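PDB 4OHN: ABC transporter substrate-binding protein from Streptococcus pneumoniae, which binds histidine and probably delivers it, or a related amino acid such as glutamine, to an ABC uptake transporter. Local coordinates for residues A[18-24]-A[57-63]; A[73-79]-A[210-214]; A[82-87]-A[97-101]. All coordinates share one frame; numbering follows the deposited sequence.

The three contacts lie in the lobe that holds the chain's N-terminal part, and contact 3 lines the histidine pocket. Contact 1 pairs two parallel strands. Contact 2 touches it where Thr21 O lies 2.8 Å from Asp79 N; their centres are about 11 Å apart. The chain of 73-79 then runs on through strand 80-81 into contact 3, whose 82-87 segment supplies Asn83, Gly84, Tyr85 and Ser86 to the pocket. Contact 3 is nested inside the loop that contact 2 closes. Val210 joins these two: its O atom lies 2.9 Å from Ser98 N. Contact 1 meets contact 3 at Gly23 O, 3.3 Å from Trp82 N, and the side chain of Phe24 lies about 7 Å from the histidine.

Contact 1: residues A[18-24]-A[57-63]; sequences KSITIGF and ITVNWQP
Strands 19-24 and 58-63 run parallel, in register from Ser19 beside Thr58 to Phe24 beside Pro63. Main-chain bonds hold them together. Ile20 donates to Thr58 O and accepts from Asn60 N; Ile22 donates to Asn60 O and accepts from Gln62 N. The Asn60 N to Ile20 O bond is the shortest at 2.8 Å. At the far end Phe24 N reaches Gln62 O only weakly.

One polar side-chain bond is added on the face of Thr21 and Asn60. These two side chains lie side by side and point the same way. Asn60 ND2 donates to Thr21 OG1 over 3.0 Å, at a nearly straight 171° and in the plane of its own amide. A water links Ser19 OG to Thr58 O.

Apolar packing fills the other face. Ile22 turns CG2 anti to its backbone N (chi1 -56° for CG1), which carries this methyl alongside the indole, 3.5 Å from Trp61 CZ3. Its CD1 lies 3.6 Å from Val59 CG1. The edge of Trp61 is directed at the face of Phe24 in a T-shaped pair, with planes at 82° and the centroid of the six-membered ring 5.5 Å from that of Phe24. Ile20 and Ile57 meet through their CG2 methyls.

Strand 19-24 is an inner strand of the sheet, with 80-81 on its other side. Helix 43-53 packs on the apolar face: Phe52 touches Ile20 and Ile57, while Ile45 and Ala48 touch Trp61. Helix 11-17 leads into Lys18 through a Schellman motif.

Contact 2: residues A[73-79]-A[210-214]; sequences LTKGTID and VGSRK
Arg213 reaches across to the turn after helix 69-75 and points its guanidinium edge at three oxygens. Its chain bends at chi3 (-69°), which turns the edge of the flat group to the turn. Arg213 NH1 donates to Leu73 O at 2.9 Å and to Ile78 O at 2.8 Å. Both carbonyls receive it in their own planes. Arg213 NH2 makes a salt bridge to Asp79 OD1 over 3.0 Å, almost straight at 173°. It meets that oxygen on the anti side, with the carboxylate plane nearly perpendicular to the guanidinium.

Leu73 crosses the aliphatic part of Arg213, its CG 4.0 Å from Arg213 CG. Its CD2 branch extends to the backbone of Ser212, 3.7 Å from Ser212 C. A water bridges the main chains, donating to Asp79 O and accepting from Arg213 N.

Leu73 O also accepts from Gly76 N within the Schellman motif that ends the helix, so Arg213 grips the helix terminus itself. The other carboxylate oxygen, Asp79 OD2, accepts from Thr21 N. With three in-plane acceptors, the guanidinium is fixed against rotation. Its positive charge probably offsets the partial negative charge of Leu73 O at the helix end and favours an ionised Asp79.

Contact 3: residues A[82-87]-A[97-101]; sequences WNGYSA and FSNSY. With HIS (histidine), chain B; ACT (acetate ion), chain D.
Ala87 sits over the ring of Phe97, and this is the tight part of the contact. Its CB lies 3.9 Å from the ring centroid and only 7° off the normal, a CH-pi contact on one face. Tyr85 meets the same ring obliquely, its CE2 3.4 Å from Phe97 CE2. Phe97 has CG anti to its carbonyl carbon (chi1 -72°), which directs the ring toward both partners.

Tyr101 and Trp82 are joined more loosely. Their rings are oblique, and Tyr101 OH is 3.5 Å from Trp82 NE1. A water links the two segments here: it accepts from Asn83 N and Tyr85 N and lies 2.8 Å from Tyr101 OH, in the plane of the tyrosine ring. Asp44 of helix 43-53 accepts from Gly84 N and, weakly, from Trp82 NE1.

The protein belongs to family 3 of the bacterial solute-binding proteins, whose fold has two lobes with the ligand held between them. Segment 82-87 lines part of that pocket. Asn83 OD1 accepts from NE2 of the bound histidine at 2.9 Å. The ligand amino group donates to Gly84 O and Ser86 OG, and Ser86 N donates to the ligand O over 3.0 Å in a nearly straight bond of 176°. Ser86 OG is also bonded to Glu206, which helps to position it. Around the pocket, Arg91, Gln130, Ser134, Asp179 and Trp66 bond the same ligand.

Away from the histidine, Tyr85 OH donates to an acetate ion, probably from the crystallisation liquor. The solvent side of the contact is the margin where Ala87 and Ser100, both partly exposed, come near each other.

Contact 1: residues A[18-24]-A[57-63]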
loop_
_atom_site.group_PDB
_atom_site.type_symbol
_atom_site.label_atom_id
_atom_site.label_comp_id
_atom_site.label_asym_id
_atom_site.label_seq_id
_atom_site.Cartn_x
_atom_site.Cartn_y
_atom_site.Cartn_z
ATOM N N LYS A 18 25.129 8.273 1.410
ATOM C CA LYS A 18 24.135 8.877 2.303
ATOM C C LYS A 18 22.797 9.091 1.613
ATOM O O LYS A 18 22.108 10.078 1.858
ATOM C CB LYS A 18 24.663 10.194 2.866
ATOM C CG LYS A 18 25.955 10.021 3.655
ATOM C CD LYS A 18 26.560 11.367 3.991
ATOM C CE LYS A 18 27.873 11.213 4.745
ATOM N NZ LYS A 18 27.681 10.544 6.062
ATOM N N SER A 19 22.426 8.136 0.773
ATOM C CA SER A 19 21.229 8.261 -0.043
ATOM C C SER A 19 20.672 6.902 -0.409
ATOM O O SER A 19 21.430 5.953 -0.641
ATOM C CB SER A 19 21.560 9.019 -1.320
ATOM O OG SER A 19 20.403 9.209 -2.100
ATOM N N ILE A 20 19.347 6.811 -0.463
ATOM C CA ILE A 20 18.674 5.624 -0.952
ATOM C C ILE A 20 17.434 6.100 -1.708
ATOM O O ILE A 20 16.817 7.100 -1.305
ATOM C CB ILE A 20 18.333 4.645 0.201
ATOM C CG1 ILE A 20 17.888 3.311 -0.374
ATOM C CG2 ILE A 20 17.307 5.264 1.145
ATOM C CD1 ILE A 20 17.918 2.169 0.604
ATOM N N THR A 21 17.068 5.395 -2.775
ATOM C CA THR A 21 15.904 5.769 -3.573
ATOM C C THR A 21 14.738 4.845 -3.266
ATOM O O THR A 21 14.860 3.623 -3.317
ATOM C CB THR A 21 16.236 5.761 -5.066
ATOM O OG1 THR A 21 17.247 6.735 -5.302
ATOM C CG2 THR A 21 15.016 6.073 -5.924
ATOM N N ILE A 22 13.601 5.444 -2.936
ATOM C CA ILE A 22 12.421 4.697 -2.552
ATOM C C ILE A 22 11.271 5.014 -3.500
ATOM O O ILE A 22 10.917 6.172 -3.694
ATOM C CB ILE A 22 12.030 4.998 -1.099
ATOM C CG1 ILE A 22 13.225 4.705 -0.169
ATOM C CG2 ILE A 22 10.808 4.185 -0.703
ATOM C CD1 ILE A 22 12.888 4.811 1.313
ATOM N N GLY A 23 10.701 3.964 -4.067
ATOM C CA GLY A 23 9.597 4.101 -4.988
ATOM C C GLY A 23 8.252 3.946 -4.300
ATOM O O GLY A 23 8.092 3.192 -3.353
ATOM N N PHE A 24 7.271 4.673 -4.829
ATOM C CA PHE A 24 5.927 4.737 -4.255
ATOM C C PHE A 24 4.915 5.216 -5.273
ATOM O O PHE A 24 5.232 5.968 -6.171
ATOM C CB PHE A 24 5.892 5.609 -2.979
ATOM C CG PHE A 24 6.061 7.094 -3.223
ATOM C CD1 PHE A 24 7.234 7.611 -3.755
ATOM C CD2 PHE A 24 5.039 7.962 -2.922
ATOM C CE1 PHE A 24 7.359 8.978 -3.989
ATOM C CE2 PHE A 24 5.166 9.323 -3.168
ATOM C CZ PHE A 24 6.319 9.816 -3.700
ATOM N N ILE A 57 21.252 8.751 6.421
ATOM C CA ILE A 57 20.886 8.598 5.016
ATOM C C ILE A 57 19.638 9.416 4.697
ATOM O O ILE A 57 18.662 9.372 5.442
ATOM C CB ILE A 57 20.651 7.097 4.701
ATOM C CG1 ILE A 57 21.991 6.356 4.733
ATOM C CG2 ILE A 57 19.963 6.911 3.364
ATOM C CD1 ILE A 57 21.884 4.824 4.684
ATOM N N THR A 58 19.704 10.161 3.598
ATOM C CA THR A 58 18.593 10.954 3.085
ATOM C C THR A 58 17.852 10.127 2.032
ATOM O O THR A 58 18.470 9.487 1.180
ATOM C CB THR A 58 19.115 12.240 2.435
ATOM O OG1 THR A 58 19.740 13.054 3.441
ATOM C CG2 THR A 58 18.015 13.040 1.787
ATOM N N VAL A 59 16.526 10.137 2.092
ATOM C CA VAL A 59 15.720 9.427 1.111
ATOM C C VAL A 59 15.470 10.295 -0.111
ATOM O O VAL A 59 15.097 11.465 -0.007
ATOM C CB VAL A 59 14.356 9.000 1.695
ATOM C CG1 VAL A 59 13.504 8.303 0.641
ATOM C CG2 VAL A 59 14.565 8.087 2.916
ATOM N N ASN A 60 15.701 9.692 -1.269
ATOM C CA ASN A 60 15.266 10.214 -2.554
ATOM C C ASN A 60 13.958 9.535 -2.928
ATOM O O ASN A 60 13.951 8.364 -3.290
ATOM C CB ASN A 60 16.336 9.950 -3.615
ATOM C CG ASN A 60 15.895 10.355 -4.991
ATOM O OD1 ASN A 60 15.333 11.436 -5.183
ATOM N ND2 ASN A 60 16.127 9.490 -5.960
ATOM N N TRP A 61 12.857 10.271 -2.821
ATOM C CA TRP A 61 11.536 9.743 -3.115
ATOM C C TRP A 61 11.279 9.790 -4.606
ATOM O O TRP A 61 11.350 10.861 -5.212
ATOM C CB TRP A 61 10.455 10.549 -2.366
ATOM C CG TRP A 61 10.506 10.310 -0.892
ATOM C CD1 TRP A 61 11.053 11.135 0.064
ATOM C CD2 TRP A 61 10.047 9.144 -0.214
ATOM N NE1 TRP A 61 10.936 10.543 1.300
ATOM C CE2 TRP A 61 10.334 9.320 1.158
ATOM C CE3 TRP A 61 9.422 7.968 -0.623
ATOM C CZ2 TRP A 61 10.031 8.357 2.109
ATOM C CZ3 TRP A 61 9.101 7.013 0.331
ATOM C CH2 TRP A 61 9.410 7.221 1.688
ATOM N N GLN A 62 10.963 8.633 -5.176
ATOM C CA GLN A 62 10.711 8.522 -6.602
ATOM C C GLN A 62 9.289 8.011 -6.849
ATOM O O GLN A 62 9.005 6.835 -6.622
ATOM C CB GLN A 62 11.717 7.576 -7.248
ATOM C CG GLN A 62 11.524 7.434 -8.759
ATOM C CD GLN A 62 11.572 8.771 -9.477
ATOM O OE1 GLN A 62 12.608 9.458 -9.489
ATOM N NE2 GLN A 62 10.460 9.155 -10.085
ATOM N N PRO A 63 8.378 8.894 -7.282
ATOM C CA PRO A 63 7.071 8.351 -7.648
ATOM C C PRO A 63 7.221 7.384 -8.815
ATOM O O PRO A 63 7.970 7.632 -9.755
ATOM C CB PRO A 63 6.253 9.593 -8.031
ATOM C CG PRO A 63 7.264 10.613 -8.411
ATOM C CD PRO A 63 8.498 10.329 -7.573
HETATM O O HOH W 1 18.998 11.359 -1.189
#

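Contact 2: residues A[73-79]-A[210-214]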
loop_
_atom_site.group_PDB
_atom_site.type_symbol
_atom_site.label_atom_id
_atom_site.label_comp_id
_atom_site.label_asym_id
_atom_site.label_seq_id
_atom_site.Cartn_x
_atom_site.Cartn_y
_atom_site.Cartn_z
ATOM N N LEU A 73 12.419 -1.905 -9.365
ATOM C CA LEU A 73 13.267 -2.428 -8.314
ATOM C C LEU A 73 14.356 -3.338 -8.901
ATOM O O LEU A 73 15.540 -3.185 -8.593
ATOM C CB LEU A 73 12.402 -3.168 -7.294
ATOM C CG LEU A 73 13.119 -3.720 -6.057
ATOM C CD1 LEU A 73 13.788 -2.632 -5.230
ATOM C CD2 LEU A 73 12.151 -4.504 -5.197
ATOM N N THR A 74 13.966 -4.274 -9.753
ATOM C CA THR A 74 14.920 -5.217 -10.328
ATOM C C THR A 74 15.970 -4.518 -11.182
ATOM O O THR A 74 17.152 -4.875 -11.141
ATOM C CB THR A 74 14.176 -6.269 -11.165
ATOM O OG1 THR A 74 13.333 -7.012 -10.288
ATOM C CG2 THR A 74 15.155 -7.232 -11.856
ATOM N N LYS A 75 15.560 -3.515 -11.945
ATOM C CA LYS A 75 16.479 -2.802 -12.834
ATOM C C LYS A 75 17.337 -1.759 -12.115
ATOM O O LYS A 75 18.290 -1.232 -12.684
ATOM C CB LYS A 75 15.681 -2.136 -13.952
ATOM C CG LYS A 75 14.996 -3.140 -14.879
ATOM C CD LYS A 75 13.961 -2.476 -15.774
ATOM C CE LYS A 75 13.208 -3.504 -16.607
ATOM N NZ LYS A 75 12.189 -2.867 -17.486
ATOM N N GLY A 76 17.002 -1.449 -10.871
ATOM C CA GLY A 76 17.808 -0.557 -10.057
ATOM C C GLY A 76 17.469 0.921 -10.091
ATOM O O GLY A 76 18.235 1.732 -9.586
ATOM N N THR A 77 16.338 1.278 -10.682
ATOM C CA THR A 77 15.941 2.676 -10.704
ATOM C C THR A 77 15.382 3.117 -9.344
ATOM O O THR A 77 15.397 4.309 -9.039
ATOM C CB THR A 77 14.973 2.971 -11.841
ATOM O OG1 THR A 77 13.794 2.207 -11.662
ATOM C CG2 THR A 77 15.598 2.585 -13.166
ATOM N N ILE A 78 14.934 2.155 -8.526
ATOM C CA ILE A 78 14.626 2.382 -7.105
ATOM C C ILE A 78 15.325 1.287 -6.298
ATOM O O ILE A 78 15.694 0.251 -6.862
ATOM C CB ILE A 78 13.099 2.371 -6.823
ATOM C CG1 ILE A 78 12.496 0.993 -7.102
ATOM C CG2 ILE A 78 12.421 3.484 -7.650
ATOM C CD1 ILE A 78 11.002 0.892 -6.844
ATOM N N ASP A 79 15.500 1.517 -4.991
ATOM C CA ASP A 79 16.163 0.552 -4.103
ATOM C C ASP A 79 15.187 -0.138 -3.144
ATOM O O ASP A 79 15.518 -1.192 -2.594
ATOM C CB ASP A 79 17.258 1.269 -3.298
ATOM C CG ASP A 79 18.240 1.965 -4.194
ATOM O OD1 ASP A 79 18.707 1.286 -5.148
ATOM O OD2 ASP A 79 18.580 3.149 -3.955
ATOM N N VAL A 210 8.393 -3.545 3.818
ATOM C CA VAL A 210 9.238 -2.842 2.872
ATOM C C VAL A 210 9.895 -3.848 1.951
ATOM O O VAL A 210 10.482 -4.820 2.424
ATOM C CB VAL A 210 10.313 -2.020 3.609
ATOM C CG1 VAL A 210 11.105 -1.182 2.612
ATOM C CG2 VAL A 210 9.673 -1.125 4.666
ATOM N N GLY A 211 9.786 -3.622 0.647
ATOM C CA GLY A 211 10.367 -4.523 -0.331
ATOM C C GLY A 211 11.712 -4.080 -0.850
ATOM O O GLY A 211 11.891 -2.900 -1.156
ATOM N N SER A 212 12.632 -5.040 -0.983
ATOM C CA SER A 212 13.959 -4.817 -1.544
ATOM C C SER A 212 14.300 -5.900 -2.536
ATOM O O SER A 212 13.653 -6.935 -2.607
ATOM C CB SER A 212 15.049 -4.813 -0.449
ATOM O OG SER A 212 15.388 -6.130 -0.044
ATOM N N ARG A 213 15.339 -5.653 -3.317
ATOM C CA ARG A 213 15.935 -6.727 -4.113
ATOM C C ARG A 213 16.368 -7.853 -3.173
ATOM O O ARG A 213 16.842 -7.601 -2.064
ATOM C CB ARG A 213 17.130 -6.201 -4.901
ATOM C CG ARG A 213 16.744 -5.341 -6.091
ATOM C CD ARG A 213 17.945 -4.787 -6.845
ATOM N NE ARG A 213 18.676 -3.791 -6.092
ATOM C CZ ARG A 213 18.392 -2.495 -6.058
ATOM N NH1 ARG A 213 17.396 -2.009 -6.770
ATOM N NH2 ARG A 213 19.111 -1.686 -5.306
ATOM N N LYS A 214 16.217 -9.101 -3.607
ATOM C CA LYS A 214 16.568 -10.229 -2.743
ATOM C C LYS A 214 17.991 -10.163 -2.215
ATOM O O LYS A 214 18.256 -10.558 -1.079
ATOM C CB LYS A 214 16.333 -11.549 -3.474
ATOM C CG LYS A 214 14.864 -11.829 -3.669
ATOM C CD LYS A 214 14.637 -13.231 -4.175
ATOM C CE LYS A 214 13.180 -13.609 -4.067
ATOM N NZ LYS A 214 12.954 -15.010 -4.507
HETATM O O HOH W 2 17.032 -3.384 -3.071
#

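Contact 3: residues A[82-87]-A[97-101]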
loop_
_atom_site.group_PDB
_atom_site.type_symbol
_atom_site.label_atom_id
_atom_site.label_comp_id
_atom_site.label_asym_id
_atom_site.label_seq_id
_atom_site.Cartn_x
_atom_site.Cartn_y
_atom_site.Cartn_z
ATOM N N TRP A 82 8.168 1.087 -0.828
ATOM C CA TRP A 82 7.722 1.407 0.540
ATOM C C TRP A 82 6.551 2.364 0.400
ATOM O O TRP A 82 6.746 3.564 0.148
ATOM C CB TRP A 82 8.875 2.036 1.347
ATOM C CG TRP A 82 8.648 2.086 2.830
ATOM C CD1 TRP A 82 7.449 2.117 3.480
ATOM C CD2 TRP A 82 9.657 2.146 3.833
ATOM N NE1 TRP A 82 7.661 2.163 4.845
ATOM C CE2 TRP A 82 9.014 2.195 5.073
ATOM C CE3 TRP A 82 11.061 2.123 3.799
ATOM C CZ2 TRP A 82 9.723 2.208 6.266
ATOM C CZ3 TRP A 82 11.758 2.143 4.998
ATOM C CH2 TRP A 82 11.088 2.183 6.198
ATOM N N ASN A 83 5.340 1.819 0.501
ATOM C CA ASN A 83 4.109 2.540 0.168
ATOM C C ASN A 83 2.915 1.644 0.410
ATOM O O ASN A 83 2.190 1.271 -0.508
ATOM C CB ASN A 83 4.155 2.949 -1.316
ATOM C CG ASN A 83 2.997 3.813 -1.766
ATOM O OD1 ASN A 83 2.275 3.432 -2.695
ATOM N ND2 ASN A 83 2.839 4.988 -1.170
ATOM N N GLY A 84 2.674 1.276 1.653
ATOM C CA GLY A 84 1.624 0.310 1.925
ATOM C C GLY A 84 1.763 -0.932 1.063
ATOM O O GLY A 84 0.774 -1.415 0.490
ATOM N N TYR A 85 2.987 -1.451 0.994
ATOM C CA TYR A 85 3.291 -2.562 0.107
ATOM C C TYR A 85 2.960 -3.876 0.822
ATOM O O TYR A 85 3.637 -4.272 1.783
ATOM C CB TYR A 85 4.753 -2.490 -0.315
ATOM C CG TYR A 85 5.230 -3.452 -1.383
ATOM C CD1 TYR A 85 4.466 -3.760 -2.501
ATOM C CD2 TYR A 85 6.495 -3.995 -1.309
ATOM C CE1 TYR A 85 4.948 -4.603 -3.494
ATOM C CE2 TYR A 85 6.979 -4.833 -2.289
ATOM C CZ TYR A 85 6.205 -5.139 -3.375
ATOM O OH TYR A 85 6.723 -5.979 -4.312
ATOM N N SER A 86 1.932 -4.573 0.359
ATOM C CA SER A 86 1.465 -5.793 1.013
ATOM C C SER A 86 2.425 -6.944 0.790
ATOM O O SER A 86 2.796 -7.253 -0.351
ATOM C CB SER A 86 0.089 -6.159 0.482
ATOM O OG SER A 86 -0.805 -5.085 0.745
ATOM N N ALA A 87 2.819 -7.585 1.887
ATOM C CA ALA A 87 3.776 -8.692 1.857
ATOM C C ALA A 87 3.055 -9.991 1.622
ATOM O O ALA A 87 2.546 -10.612 2.560
ATOM C CB ALA A 87 4.571 -8.744 3.160
ATOM N N PHE A 97 11.447 -8.931 1.884
ATOM C CA PHE A 97 10.707 -8.024 2.743
ATOM C C PHE A 97 11.363 -7.828 4.103
ATOM O O PHE A 97 11.897 -8.752 4.698
ATOM C CB PHE A 97 9.270 -8.519 2.969
ATOM C CG PHE A 97 8.374 -8.380 1.765
ATOM C CD1 PHE A 97 8.105 -9.467 0.970
ATOM C CD2 PHE A 97 7.785 -7.175 1.456
ATOM C CE1 PHE A 97 7.266 -9.347 -0.139
ATOM C CE2 PHE A 97 6.953 -7.043 0.348
ATOM C CZ PHE A 97 6.682 -8.136 -0.441
ATOM N N SER A 98 11.265 -6.594 4.584
ATOM C CA SER A 98 11.470 -6.299 6.004
ATOM C C SER A 98 10.416 -7.023 6.835
ATOM O O SER A 98 9.457 -7.600 6.320
ATOM C CB SER A 98 11.352 -4.801 6.270
ATOM O OG SER A 98 10.003 -4.359 6.129
ATOM N N ASN A 99 10.585 -6.971 8.147
ATOM C CA ASN A 99 9.493 -7.289 9.046
ATOM C C ASN A 99 8.286 -6.401 8.694
ATOM O O ASN A 99 8.429 -5.270 8.230
ATOM C CB ASN A 99 9.893 -7.057 10.508
ATOM C CG ASN A 99 10.784 -8.122 11.038
ATOM O OD1 ASN A 99 10.908 -9.190 10.473
ATOM N ND2 ASN A 99 11.381 -7.859 12.175
ATOM N N SER A 100 7.095 -6.918 8.937
ATOM C CA SER A 100 5.890 -6.145 8.696
ATOM C C SER A 100 5.664 -5.110 9.803
ATOM O O SER A 100 5.982 -5.345 10.968
ATOM C CB SER A 100 4.688 -7.073 8.536
ATOM O OG SER A 100 4.846 -7.917 7.399
ATOM N N TYR A 101 5.093 -3.965 9.442
ATOM C CA TYR A 101 4.941 -2.862 10.397
ATOM C C TYR A 101 3.512 -2.433 10.649
ATOM O O TYR A 101 3.278 -1.604 11.523
ATOM C CB TYR A 101 5.814 -1.661 9.998
ATOM C CG TYR A 101 5.497 -1.090 8.652
ATOM C CD1 TYR A 101 4.511 -0.139 8.496
ATOM C CD2 TYR A 101 6.174 -1.522 7.512
ATOM C CE1 TYR A 101 4.207 0.384 7.242
ATOM C CE2 TYR A 101 5.867 -1.009 6.259
ATOM C CZ TYR A 101 4.881 -0.074 6.138
ATOM O OH TYR A 101 4.560 0.475 4.912
HETATM N N HIS B . -1.448 -2.667 -0.705
HETATM C CA HIS B . -1.624 -2.777 -2.174
HETATM C C HIS B . -0.373 -3.321 -2.826
HETATM O O HIS B . 0.633 -3.555 -2.118
HETATM C CB HIS B . -2.114 -1.455 -2.812
HETATM C CG HIS B . -1.097 -0.369 -3.006
HETATM N ND1 HIS B . -1.145 0.461 -4.115
HETATM C CD2 HIS B . -0.089 0.103 -2.232
HETATM C CE1 HIS B . -0.192 1.369 -4.024
HETATM N NE2 HIS B . 0.460 1.180 -2.887
HETATM O OXT HIS B . -0.415 -3.525 -4.058
HETATM C C ACT D . 5.609 -7.356 -7.255
HETATM O O ACT D . 5.230 -6.465 -6.483
HETATM O OXT ACT D . 4.785 -7.676 -8.137
HETATM C CH3 ACT D . 6.959 -7.992 -7.113
HETATM O O HOH W 3 5.306 -0.508 2.428
#